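Hookworm platelet inhibitor 1 (Ancylostoma caninum, PDB 4TPV) inhibits platelet aggregation and the adhesion of resting platelets to fibrinogen and collagen, possibly by binding the integrins that recognise these ligands. Local coordinates at residues Arg96-Asn101 with Tyr149-Pro154; Gly25-Phe30 with Ser37-Met42; Ile109-Met112 with Ser116-Lys119; Glu49-Lys54 with Gly138-Gly143. All blocks are in the same frame, centred on the assembly; numbering follows the deposited sequence.

Contact 1 of 4, residues Arg96-Asn101 with Tyr149-Pro154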
loop_
_atom_site.group_PDB
_atom_site.type_symbol
_atom_site.label_atom_id
_atom_site.label_comp_id
_atom_site.label_asym_id
_atom_site.label_seq_id
_atom_site.Cartn_x
_atom_site.Cartn_y
_atom_site.Cartn_z
ATOM N N ARG A 96 -12.649 -9.780 8.101
ATOM C CA ARG A 96 -13.191 -11.045 8.590
ATOM C C ARG A 96 -12.511 -12.234 7.909
ATOM O O ARG A 96 -13.130 -12.985 7.133
ATOM C CB ARG A 96 -14.704 -11.099 8.363
ATOM C CG ARG A 96 -15.469 -9.977 9.038
ATOM C CD ARG A 96 -15.518 -10.140 10.555
ATOM N NE ARG A 96 -16.367 -9.127 11.187
ATOM C CZ ARG A 96 -15.918 -7.989 11.714
ATOM N NH1 ARG A 96 -14.618 -7.700 11.698
ATOM N NH2 ARG A 96 -16.769 -7.137 12.274
ATOM N N GLY A 97 -11.212 -12.358 8.143
ATOM C CA GLY A 97 -10.451 -13.457 7.606
ATOM C C GLY A 97 -9.760 -13.084 6.309
ATOM O O GLY A 97 -9.663 -11.911 5.947
ATOM N N LYS A 98 -9.294 -14.100 5.601
ATOM C CA LYS A 98 -8.387 -13.875 4.478
ATOM C C LYS A 98 -9.091 -13.479 3.189
ATOM O O LYS A 98 -8.431 -13.040 2.235
ATOM C CB LYS A 98 -7.538 -15.124 4.230
ATOM C CG LYS A 98 -8.316 -16.272 3.639
ATOM C CD LYS A 98 -7.424 -17.490 3.358
ATOM C CE LYS A 98 -7.123 -18.283 4.614
ATOM N NZ LYS A 98 -6.422 -19.573 4.296
ATOM N N VAL A 99 -10.414 -13.608 3.156
ATOM C CA VAL A 99 -11.148 -13.348 1.913
ATOM C C VAL A 99 -11.673 -11.929 1.884
ATOM O O VAL A 99 -12.339 -11.484 2.810
ATOM C CB VAL A 99 -12.334 -14.324 1.715
ATOM C CG1 VAL A 99 -13.081 -14.001 0.417
ATOM C CG2 VAL A 99 -11.858 -15.777 1.712
ATOM N N TYR A 100 -11.339 -11.197 0.821
ATOM C CA TYR A 100 -11.824 -9.841 0.684
ATOM C C TYR A 100 -13.322 -9.821 0.378
ATOM O O TYR A 100 -13.803 -10.490 -0.541
ATOM C CB TYR A 100 -11.049 -9.103 -0.421
ATOM C CG TYR A 100 -11.529 -7.675 -0.605
ATOM C CD1 TYR A 100 -11.434 -6.752 0.435
ATOM C CD2 TYR A 100 -12.068 -7.244 -1.808
ATOM C CE1 TYR A 100 -11.883 -5.453 0.297
ATOM C CE2 TYR A 100 -12.506 -5.904 -1.965
ATOM C CZ TYR A 100 -12.412 -5.023 -0.900
ATOM O OH TYR A 100 -12.841 -3.718 -1.004
ATOM N N ASN A 101 -14.062 -9.065 1.177
ATOM C CA ASN A 101 -15.480 -8.873 0.926
ATOM C C ASN A 101 -15.689 -7.407 0.590
ATOM O O ASN A 101 -15.453 -6.520 1.415
ATOM C CB ASN A 101 -16.319 -9.305 2.129
ATOM C CG ASN A 101 -16.143 -10.774 2.476
ATOM O OD1 ASN A 101 -16.011 -11.634 1.597
ATOM N ND2 ASN A 101 -16.144 -11.072 3.770
ATOM N N TYR A 149 -4.560 -12.692 1.338
ATOM C CA TYR A 149 -3.260 -13.270 1.672
ATOM C C TYR A 149 -3.376 -14.761 1.880
ATOM O O TYR A 149 -4.378 -15.237 2.438
ATOM C CB TYR A 149 -2.694 -12.633 2.944
ATOM C CG TYR A 149 -3.650 -12.721 4.119
ATOM C CD1 TYR A 149 -3.652 -13.828 4.981
ATOM C CD2 TYR A 149 -4.548 -11.700 4.369
ATOM C CE1 TYR A 149 -4.543 -13.895 6.040
ATOM C CE2 TYR A 149 -5.421 -11.746 5.426
ATOM C CZ TYR A 149 -5.416 -12.841 6.267
ATOM O OH TYR A 149 -6.305 -12.901 7.337
ATOM N N GLU A 150 -2.360 -15.503 1.442
ATOM C CA GLU A 150 -2.275 -16.916 1.802
ATOM C C GLU A 150 -1.696 -17.053 3.205
ATOM O O GLU A 150 -0.872 -16.244 3.612
ATOM C CB GLU A 150 -1.425 -17.696 0.794
ATOM C CG GLU A 150 -1.987 -17.701 -0.621
ATOM C CD GLU A 150 -3.325 -18.418 -0.720
ATOM O OE1 GLU A 150 -3.601 -19.312 0.114
ATOM O OE2 GLU A 150 -4.102 -18.082 -1.630
ATOM N N GLU A 151 -2.125 -18.081 3.932
ATOM C CA GLU A 151 -1.682 -18.259 5.312
ATOM C C GLU A 151 -0.618 -19.327 5.431
ATOM O O GLU A 151 -0.725 -20.387 4.816
ATOM C CB GLU A 151 -2.863 -18.614 6.213
ATOM C CG GLU A 151 -3.831 -17.460 6.438
ATOM C CD GLU A 151 -5.139 -17.925 7.050
ATOM O OE1 GLU A 151 -5.322 -19.153 7.171
ATOM O OE2 GLU A 151 -5.981 -17.071 7.398
ATOM N N GLY A 152 0.398 -19.048 6.247
ATOM C CA GLY A 152 1.429 -20.017 6.579
ATOM C C GLY A 152 2.652 -19.304 7.121
ATOM O O GLY A 152 2.622 -18.089 7.278
ATOM N N ALA A 153 3.720 -20.060 7.397
ATOM C CA ALA A 153 4.960 -19.472 7.917
ATOM C C ALA A 153 5.414 -18.322 7.034
ATOM O O ALA A 153 5.463 -18.472 5.825
ATOM C CB ALA A 153 6.048 -20.524 7.995
ATOM N N PRO A 154 5.726 -17.174 7.635
ATOM C CA PRO A 154 6.155 -16.058 6.786
ATOM C C PRO A 154 7.336 -16.452 5.884
ATOM O O PRO A 154 8.229 -17.236 6.266
ATOM C CB PRO A 154 6.517 -14.978 7.810
ATOM C CG PRO A 154 5.516 -15.244 8.942
ATOM C CD PRO A 154 5.512 -16.751 9.033
HETATM O O HOH W 1 -7.781 -10.704 7.677
HETATM O O HOH W 2 -3.583 -19.948 2.496
#
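K98 sets its CB over one face of the Y149 ring, offset toward the rim, and carries its tip on to E151. CB sits 3.9 Å from the centroid of the Y149 ring and 22° off the ring normal, a CH-pi contact. CD then passes 3.9 Å from Y149 O, and the bend at chi3 (78°) turns the end of the chain to E151. There CE of K98 lies against the carboxylate, 3.2 Å from both OE1 and OE2 of E151, the two side chains meeting at a slant. At the tip, NZ of K98 forms a salt bridge with OE1 of E151 at 3.1 Å, although the hydrogen bond within it is weak. One water donates to G97 O and is hydrogen-bonded to Y149 OH at 2.7 Å, in the plane of the ring. The contact joins the loop before helix 107-113 to the loop after strand 130-138, and F30 of helix 13-34 meets Y149 edge-to-face. The chemistry is therefore divided: apolar packing rests the root of K98 on a buried ring, helped by its backbone bond with I148, whereas its charge is balanced at an exposed carboxylate, where solvent probably weakens the attraction.

Contact 2 of 4, residues Gly25-Phe30 with Ser37-Met42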
loop_
_atom_site.group_PDB
_atom_site.type_symbol
_atom_site.label_atom_id
_atom_site.label_comp_id
_atom_site.label_asym_id
_atom_site.label_seq_id
_atom_site.Cartn_x
_atom_site.Cartn_y
_atom_site.Cartn_z
ATOM N N GLY A 25 5.890 -1.496 7.290
ATOM C CA GLY A 25 5.664 -1.793 8.702
ATOM C C GLY A 25 4.289 -2.391 8.969
ATOM O O GLY A 25 4.144 -3.298 9.801
ATOM N N TYR A 26 3.268 -1.862 8.292
ATOM C CA TYR A 26 1.929 -2.435 8.389
ATOM C C TYR A 26 1.939 -3.867 7.879
ATOM O O TYR A 26 1.342 -4.760 8.458
ATOM C CB TYR A 26 0.910 -1.643 7.566
ATOM C CG TYR A 26 0.595 -0.239 8.034
ATOM C CD1 TYR A 26 0.794 0.145 9.339
ATOM C CD2 TYR A 26 0.067 0.694 7.147
ATOM C CE1 TYR A 26 0.481 1.429 9.757
ATOM C CE2 TYR A 26 -0.234 1.975 7.552
ATOM C CZ TYR A 26 -0.026 2.330 8.861
ATOM O OH TYR A 26 -0.322 3.613 9.254
ATOM N N ARG A 27 2.620 -4.081 6.760
ATOM C CA ARG A 27 2.628 -5.417 6.156
ATOM C C ARG A 27 3.439 -6.430 6.995
ATOM O O ARG A 27 3.074 -7.601 7.097
ATOM C CB ARG A 27 3.148 -5.323 4.702
ATOM C CG ARG A 27 2.183 -4.572 3.790
ATOM C CD ARG A 27 2.804 -4.212 2.429
ATOM N NE ARG A 27 3.108 -5.405 1.639
ATOM C CZ ARG A 27 2.209 -6.064 0.901
ATOM N NH1 ARG A 27 0.948 -5.640 0.864
ATOM N NH2 ARG A 27 2.557 -7.162 0.233
ATOM N N ALA A 28 4.530 -5.977 7.616
ATOM C CA ALA A 28 5.303 -6.832 8.518
ATOM C C ALA A 28 4.501 -7.182 9.781
ATOM O O ALA A 28 4.516 -8.323 10.235
ATOM C CB ALA A 28 6.612 -6.142 8.891
ATOM N N ALA A 29 3.826 -6.188 10.352
ATOM C CA ALA A 29 2.985 -6.435 11.523
ATOM C C ALA A 29 1.901 -7.416 11.140
ATOM O O ALA A 29 1.618 -8.371 11.863
ATOM C CB ALA A 29 2.379 -5.136 12.040
ATOM N N PHE A 30 1.287 -7.177 9.987
ATOM C CA PHE A 30 0.216 -8.050 9.543
ATOM C C PHE A 30 0.729 -9.465 9.288
ATOM O O PHE A 30 0.093 -10.446 9.699
ATOM C CB PHE A 30 -0.442 -7.490 8.282
ATOM C CG PHE A 30 -1.789 -8.079 8.018
ATOM C CD1 PHE A 30 -1.919 -9.241 7.287
ATOM C CD2 PHE A 30 -2.922 -7.463 8.505
ATOM C CE1 PHE A 30 -3.173 -9.777 7.038
ATOM C CE2 PHE A 30 -4.172 -7.983 8.260
ATOM C CZ PHE A 30 -4.300 -9.145 7.540
ATOM N N SER A 37 2.122 -16.214 4.358
ATOM C CA SER A 37 3.266 -16.947 3.816
ATOM C C SER A 37 4.027 -16.308 2.646
ATOM O O SER A 37 5.102 -16.791 2.303
ATOM C CB SER A 37 2.810 -18.337 3.386
ATOM O OG SER A 37 1.763 -18.245 2.432
ATOM N N LYS A 38 3.479 -15.262 2.022
ATOM C CA LYS A 38 4.184 -14.612 0.909
ATOM C C LYS A 38 3.812 -13.134 0.775
ATOM O O LYS A 38 3.451 -12.637 -0.301
ATOM C CB LYS A 38 3.933 -15.379 -0.392
ATOM C CG LYS A 38 2.493 -15.682 -0.740
ATOM C CD LYS A 38 2.430 -16.348 -2.116
ATOM C CE LYS A 38 1.042 -16.898 -2.399
ATOM N NZ LYS A 38 0.994 -17.560 -3.746
ATOM N N MET A 39 3.945 -12.420 1.887
ATOM C CA MET A 39 3.690 -10.984 1.886
ATOM C C MET A 39 4.892 -10.287 1.280
ATOM O O MET A 39 5.989 -10.378 1.807
ATOM C CB MET A 39 3.432 -10.465 3.300
ATOM C CG MET A 39 3.073 -8.988 3.336
ATOM S SD MET A 39 1.347 -8.659 2.957
ATOM C CE MET A 39 0.482 -9.300 4.398
ATOM N N ARG A 40 4.685 -9.593 0.166
ATOM C CA ARG A 40 5.798 -8.890 -0.495
ATOM C C ARG A 40 6.175 -7.561 0.157
ATOM O O ARG A 40 5.337 -6.811 0.657
ATOM C CB ARG A 40 5.460 -8.652 -1.974
ATOM C CG ARG A 40 5.355 -9.983 -2.764
ATOM C CD ARG A 40 5.477 -9.817 -4.271
ATOM N NE ARG A 40 6.849 -9.454 -4.653
ATOM C CZ ARG A 40 7.369 -9.676 -5.853
ATOM N NH1 ARG A 40 6.650 -10.268 -6.788
ATOM N NH2 ARG A 40 8.617 -9.302 -6.109
ATOM N N THR A 41 7.467 -7.261 0.095
ATOM C CA THR A 41 7.959 -5.932 0.414
ATOM C C THR A 41 7.480 -4.992 -0.668
ATOM O O THR A 41 7.612 -5.304 -1.858
ATOM C CB THR A 41 9.479 -5.889 0.471
ATOM O OG1 THR A 41 9.949 -6.879 1.387
ATOM C CG2 THR A 41 9.968 -4.514 0.937
ATOM N N MET A 42 6.909 -3.861 -0.264
ATOM C CA MET A 42 6.608 -2.812 -1.244
ATOM C C MET A 42 7.788 -1.910 -1.532
ATOM O O MET A 42 8.574 -1.555 -0.644
ATOM C CB MET A 42 5.458 -1.932 -0.783
ATOM C CG MET A 42 4.092 -2.584 -0.874
ATOM S SD MET A 42 2.794 -1.455 -0.301
ATOM C CE MET A 42 1.341 -2.381 -0.822
#
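M39 is the first residue of the loop 37-42 to meet helix 13-34, and it does so with both its sulfur and its methyl group. With CG anti to the backbone N (chi1 -176°) and bends at the next two torsions, SD comes to lie 3.3 Å above the plane of the R27 guanidinium, displaced toward its rim and 3.3 Å from NH2 of R27. Beyond it, M39 CE packs 3.8 Å from CD1 of F30, one helical turn further along.

R40 follows, and contributes its carbonyl; its charged end makes a cation-pi contact with Y161, while its CB lies 3.9 Å from NH2 of R27. The R27 guanidinium takes R40 O side-on, with NE and NH2 of R27 both 2.8 Å from that oxygen. The oxygen is close to the guanidinium plane, but the N-H...O angles of 143° and 139° show that sharing one acceptor leaves both bonds bent. NE approaches nearly along the C=O axis; NH2 lies in the carbonyl plane, on a lone pair.

This buried arginine ties helix 13-34 of the CAP domain to the loop that leads from it into strand 43-44. Its NH1 also donates to the carbonyl oxygens of M112 and W114, near the end of helix 107-113, so the same group links two helices and a loop.

At M42 the chain returns to R27. CG of M42 covers the guanidinium face opposite M39 SD, and CE of M42 reaches 3.7 Å from NH1 of R27, the two side chains crossing at about a right angle. The backbone N of M42 is bonded in turn to the side chain of N24 of the same helix.

Contact 3 of 4, residues Ile109-Met112 with Ser116-Lys119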
loop_
_atom_site.group_PDB
_atom_site.type_symbol
_atom_site.label_atom_id
_atom_site.label_comp_id
_atom_site.label_asym_id
_atom_site.label_seq_id
_atom_site.Cartn_x
_atom_site.Cartn_y
_atom_site.Cartn_z
ATOM N N ILE A 109 -7.513 -1.123 3.753
ATOM C CA ILE A 109 -6.605 -2.040 4.416
ATOM C C ILE A 109 -6.248 -3.203 3.476
ATOM O O ILE A 109 -5.110 -3.618 3.424
ATOM C CB ILE A 109 -7.178 -2.566 5.761
ATOM C CG1 ILE A 109 -6.166 -3.489 6.449
ATOM C CG2 ILE A 109 -8.495 -3.290 5.562
ATOM C CD1 ILE A 109 -4.901 -2.774 6.948
ATOM N N ALA A 110 -7.221 -3.698 2.714
ATOM C CA ALA A 110 -6.942 -4.796 1.781
ATOM C C ALA A 110 -5.869 -4.419 0.746
ATOM O O ALA A 110 -5.015 -5.258 0.399
ATOM C CB ALA A 110 -8.239 -5.235 1.091
ATOM N N ASN A 111 -5.897 -3.187 0.247
ATOM C CA ASN A 111 -4.878 -2.772 -0.706
ATOM C C ASN A 111 -3.509 -2.754 -0.036
ATOM O O ASN A 111 -2.504 -3.135 -0.642
ATOM C CB ASN A 111 -5.184 -1.385 -1.290
ATOM C CG ASN A 111 -5.835 -1.452 -2.669
ATOM O OD1 ASN A 111 -5.448 -2.255 -3.533
ATOM N ND2 ASN A 111 -6.817 -0.572 -2.891
ATOM N N MET A 112 -3.473 -2.309 1.224
ATOM C CA MET A 112 -2.203 -2.176 1.930
ATOM C C MET A 112 -1.572 -3.514 2.290
ATOM O O MET A 112 -0.348 -3.615 2.321
ATOM C CB MET A 112 -2.359 -1.330 3.204
ATOM C CG MET A 112 -2.677 0.126 2.937
ATOM S SD MET A 112 -2.251 1.213 4.319
ATOM C CE MET A 112 -3.218 0.502 5.644
ATOM N N SER A 116 0.379 -10.015 -2.709
ATOM C CA SER A 116 1.127 -9.935 -3.956
ATOM C C SER A 116 1.421 -8.489 -4.352
ATOM O O SER A 116 2.154 -8.246 -5.323
ATOM C CB SER A 116 0.383 -10.648 -5.091
ATOM O OG SER A 116 -0.915 -10.106 -5.259
ATOM N N HIS A 117 0.866 -7.531 -3.624
ATOM C CA HIS A 117 1.217 -6.130 -3.902
ATOM C C HIS A 117 2.677 -5.847 -3.556
ATOM O O HIS A 117 3.100 -6.092 -2.430
ATOM C CB HIS A 117 0.315 -5.157 -3.132
ATOM C CG HIS A 117 -1.016 -4.932 -3.770
ATOM N ND1 HIS A 117 -2.041 -4.261 -3.134
ATOM C CD2 HIS A 117 -1.502 -5.304 -4.978
ATOM C CE1 HIS A 117 -3.101 -4.235 -3.923
ATOM N NE2 HIS A 117 -2.799 -4.851 -5.050
ATOM N N ASP A 118 3.443 -5.298 -4.504
ATOM C CA ASP A 118 4.855 -5.023 -4.217
ATOM C C ASP A 118 5.282 -3.621 -4.651
ATOM O O ASP A 118 6.464 -3.294 -4.619
ATOM C CB ASP A 118 5.757 -6.072 -4.884
ATOM C CG ASP A 118 5.650 -6.091 -6.399
ATOM O OD1 ASP A 118 5.006 -5.219 -7.004
ATOM O OD2 ASP A 118 6.241 -7.010 -7.005
ATOM N N LYS A 119 4.313 -2.807 -5.046
ATOM C CA LYS A 119 4.598 -1.445 -5.502
ATOM C C LYS A 119 3.495 -0.496 -5.039
ATOM O O LYS A 119 2.319 -0.861 -5.001
ATOM C CB LYS A 119 4.719 -1.381 -7.033
ATOM C CG LYS A 119 5.872 -2.148 -7.636
ATOM C CD LYS A 119 5.755 -2.127 -9.162
ATOM C CE LYS A 119 6.987 -2.738 -9.819
ATOM N NZ LYS A 119 7.170 -4.174 -9.455
#
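A chi1 of -81° sets CG of H117 beside its own backbone N, and a chi2 of 170° turns the ring so that ND1 faces the carbonyl of N111. The resulting hydrogen bond, from H117 ND1 to N111 O, is 2.8 Å long and fairly straight, with an N-H...O angle of 160°. The acceptor lies at the ring edge, practically in the imidazole plane, and the donor lies in the carbonyl plane, on a lone pair. The N111 amide, nearly coplanar with the ring, brings its OD1 to 3.1 Å from CE1 of H117. The amide is oriented from its other end, where ND2 donates to N69 OD1 and E66 O.

The bond joins helix 107-113 to the chain that turns back from it into strand 119-127. Directly after H117, D118 and K119 both face G138 in a classic beta bulge, which places the imidazole just before strand 119-127 enters the sheet.

H117 is held at its other nitrogen as well, through a hydrogen bond between NE2 and E67 OE2, and its ring also meets that of W114. Polar partners at both ring nitrogens, one a backbone carbonyl of the helix and the other a carboxylate, satisfy this buried imidazole and together fix its rotation.

Contact 4 of 4, residues Glu49-Lys54 with Gly138-Gly143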
loop_
_atom_site.group_PDB
_atom_site.type_symbol
_atom_site.label_atom_id
_atom_site.label_comp_id
_atom_site.label_asym_id
_atom_site.label_seq_id
_atom_site.Cartn_x
_atom_site.Cartn_y
_atom_site.Cartn_z
ATOM N N GLU A 49 2.935 6.623 -8.881
ATOM C CA GLU A 49 2.720 7.974 -8.366
ATOM C C GLU A 49 2.038 8.846 -9.415
ATOM O O GLU A 49 1.102 9.590 -9.100
ATOM C CB GLU A 49 4.027 8.642 -7.917
ATOM C CG GLU A 49 3.839 10.135 -7.580
ATOM C CD GLU A 49 5.086 10.790 -6.996
ATOM O OE1 GLU A 49 5.508 11.840 -7.543
ATOM O OE2 GLU A 49 5.622 10.276 -5.997
ATOM N N GLU A 50 2.494 8.773 -10.664
ATOM C CA GLU A 50 1.854 9.563 -11.709
ATOM C C GLU A 50 0.391 9.123 -11.905
ATOM O O GLU A 50 -0.492 9.963 -12.074
ATOM C CB GLU A 50 2.624 9.470 -13.021
ATOM C CG GLU A 50 1.830 9.981 -14.226
ATOM C CD GLU A 50 1.656 11.497 -14.290
ATOM O OE1 GLU A 50 2.126 12.219 -13.386
ATOM O OE2 GLU A 50 1.024 11.957 -15.265
ATOM N N LYS A 51 0.136 7.816 -11.833
ATOM C CA LYS A 51 -1.233 7.308 -11.918
ATOM C C LYS A 51 -2.068 7.868 -10.765
ATOM O O LYS A 51 -3.235 8.271 -10.939
ATOM C CB LYS A 51 -1.232 5.773 -11.894
ATOM C CG LYS A 51 -2.578 5.114 -12.175
ATOM C CD LYS A 51 -2.439 3.597 -12.091
ATOM C CE LYS A 51 -3.781 2.908 -12.323
ATOM N NZ LYS A 51 -3.736 1.463 -11.948
ATOM N N ALA A 52 -1.453 7.916 -9.595
ATOM C CA ALA A 52 -2.140 8.445 -8.421
ATOM C C ALA A 52 -2.469 9.928 -8.575
ATOM O O ALA A 52 -3.559 10.361 -8.180
ATOM C CB ALA A 52 -1.294 8.203 -7.158
ATOM N N TYR A 53 -1.548 10.715 -9.155
ATOM C CA TYR A 53 -1.821 12.138 -9.374
ATOM C C TYR A 53 -2.930 12.334 -10.404
ATOM O O TYR A 53 -3.836 13.140 -10.201
ATOM C CB TYR A 53 -0.542 12.912 -9.785
ATOM C CG TYR A 53 0.131 13.484 -8.573
ATOM C CD1 TYR A 53 -0.335 14.660 -7.991
ATOM C CD2 TYR A 53 1.158 12.807 -7.945
ATOM C CE1 TYR A 53 0.230 15.167 -6.835
ATOM C CE2 TYR A 53 1.729 13.298 -6.774
ATOM C CZ TYR A 53 1.263 14.490 -6.227
ATOM O OH TYR A 53 1.816 14.993 -5.078
ATOM N N LYS A 54 -2.871 11.597 -11.500
ATOM C CA LYS A 54 -3.861 11.759 -12.542
ATOM C C LYS A 54 -5.252 11.446 -11.994
ATOM O O LYS A 54 -6.238 12.085 -12.376
ATOM C CB LYS A 54 -3.519 10.874 -13.745
ATOM C CG LYS A 54 -2.379 11.448 -14.613
ATOM C CD LYS A 54 -2.804 12.734 -15.322
ATOM C CE LYS A 54 -1.708 13.321 -16.242
ATOM N NZ LYS A 54 -0.589 14.019 -15.537
ATOM N N GLY A 138 0.290 -1.935 -6.993
ATOM C CA GLY A 138 0.487 -2.911 -8.057
ATOM C C GLY A 138 1.240 -4.138 -7.575
ATOM O O GLY A 138 1.851 -4.119 -6.510
ATOM N N PRO A 139 1.164 -5.238 -8.341
ATOM C CA PRO A 139 0.353 -5.330 -9.560
ATOM C C PRO A 139 -1.125 -5.504 -9.264
ATOM O O PRO A 139 -1.531 -5.709 -8.118
ATOM C CB PRO A 139 0.909 -6.580 -10.271
ATOM C CG PRO A 139 1.860 -7.237 -9.304
ATOM C CD PRO A 139 1.788 -6.521 -7.990
ATOM N N GLU A 140 -1.946 -5.414 -10.299
ATOM C CA GLU A 140 -3.383 -5.568 -10.106
ATOM C C GLU A 140 -3.771 -6.994 -9.717
ATOM O O GLU A 140 -3.403 -7.964 -10.384
ATOM C CB GLU A 140 -4.132 -5.143 -11.368
ATOM C CG GLU A 140 -4.043 -3.655 -11.663
ATOM C CD GLU A 140 -4.684 -3.290 -12.993
ATOM O OE1 GLU A 140 -5.102 -4.213 -13.730
ATOM O OE2 GLU A 140 -4.766 -2.083 -13.301
ATOM N N ALA A 141 -4.535 -7.106 -8.635
ATOM C CA ALA A 141 -4.885 -8.399 -8.068
ATOM C C ALA A 141 -6.152 -8.347 -7.211
ATOM O O ALA A 141 -6.865 -9.337 -7.114
ATOM C CB ALA A 141 -3.724 -8.926 -7.230
ATOM N N LYS A 142 -6.421 -7.210 -6.573
ATOM C CA LYS A 142 -7.515 -7.104 -5.606
ATOM C C LYS A 142 -8.895 -7.204 -6.279
ATOM O O LYS A 142 -9.109 -6.690 -7.372
ATOM C CB LYS A 142 -7.397 -5.794 -4.825
ATOM C CG LYS A 142 -8.564 -5.449 -3.874
ATOM C CD LYS A 142 -8.106 -4.301 -2.954
ATOM C CE LYS A 142 -9.263 -3.525 -2.293
ATOM N NZ LYS A 142 -10.021 -2.669 -3.268
ATOM N N GLY A 143 -9.831 -7.874 -5.619
ATOM C CA GLY A 143 -11.168 -8.034 -6.157
ATOM C C GLY A 143 -12.070 -8.717 -5.149
ATOM O O GLY A 143 -11.592 -9.490 -4.309
#
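K51 of helix 46-56 and E140 of the loop leaving strand 130-138 make a sparse ion pair at the protein surface, a contact of two side-chain ends. Just 37 Å² is buried in all, counting both sides. The nearest CA atoms, those of K51 and G138, are still 11.1 Å apart, so the backbones do not pack against each other here.

The gap is spanned by K51, whose CG stands anti to the backbone N (chi1 -172°) and whose remaining torsions are all extended. E140, also extended beyond CG, brings its carboxylate to meet it, and the two chains come together at an oblique angle. NZ of K51 lies 3.9 Å from OE2 of E140, a long salt bridge without a hydrogen bond between them. The long separation and the lack of a hydrogen bond suggest a modest attraction.

In the alpha-beta-alpha sandwich of CAP proteins a central sheet is packed between helices, and the parts joined here reflect that layering. Helix 46-56 rests on the sheet through A52, which touches strands 119-127 and 130-138, and through Y53, which touches 119-127, while K51 itself lies against Q136 of strand 130-138. The loop carrying E140 starts where that strand ends, at G138, and a cis peptide bond precedes P139.

Past E140, the loop is fastened more firmly to other parts of the chain. E67 OE2 accepts from the backbone nitrogens of A141 and K142, and K142 NZ forms a salt bridge with E66.

Overall arrangement
Contacts 2 and 3 have centres about 9 Å apart and join directly, R40 CB packing on H117 O. Contact 3 meets contact 4, about 10 Å away between centres, at the sheet: D118 and K119 pair with G138 where strands 119-127 and 130-138 run side by side. Contact 1 lies near the periphery, about 12 Å from contact 2 between centres, and is connected to it through Y149 packing on F30. Along the chain contact 2 closes first; contacts 1 and 4 have alternating segments, and both span contact 3. Contacts 2 and 3 thus tie helices to the chain that directly follows them, while contacts 1 and 4 bring sequence-distant parts together in a single CAP domain.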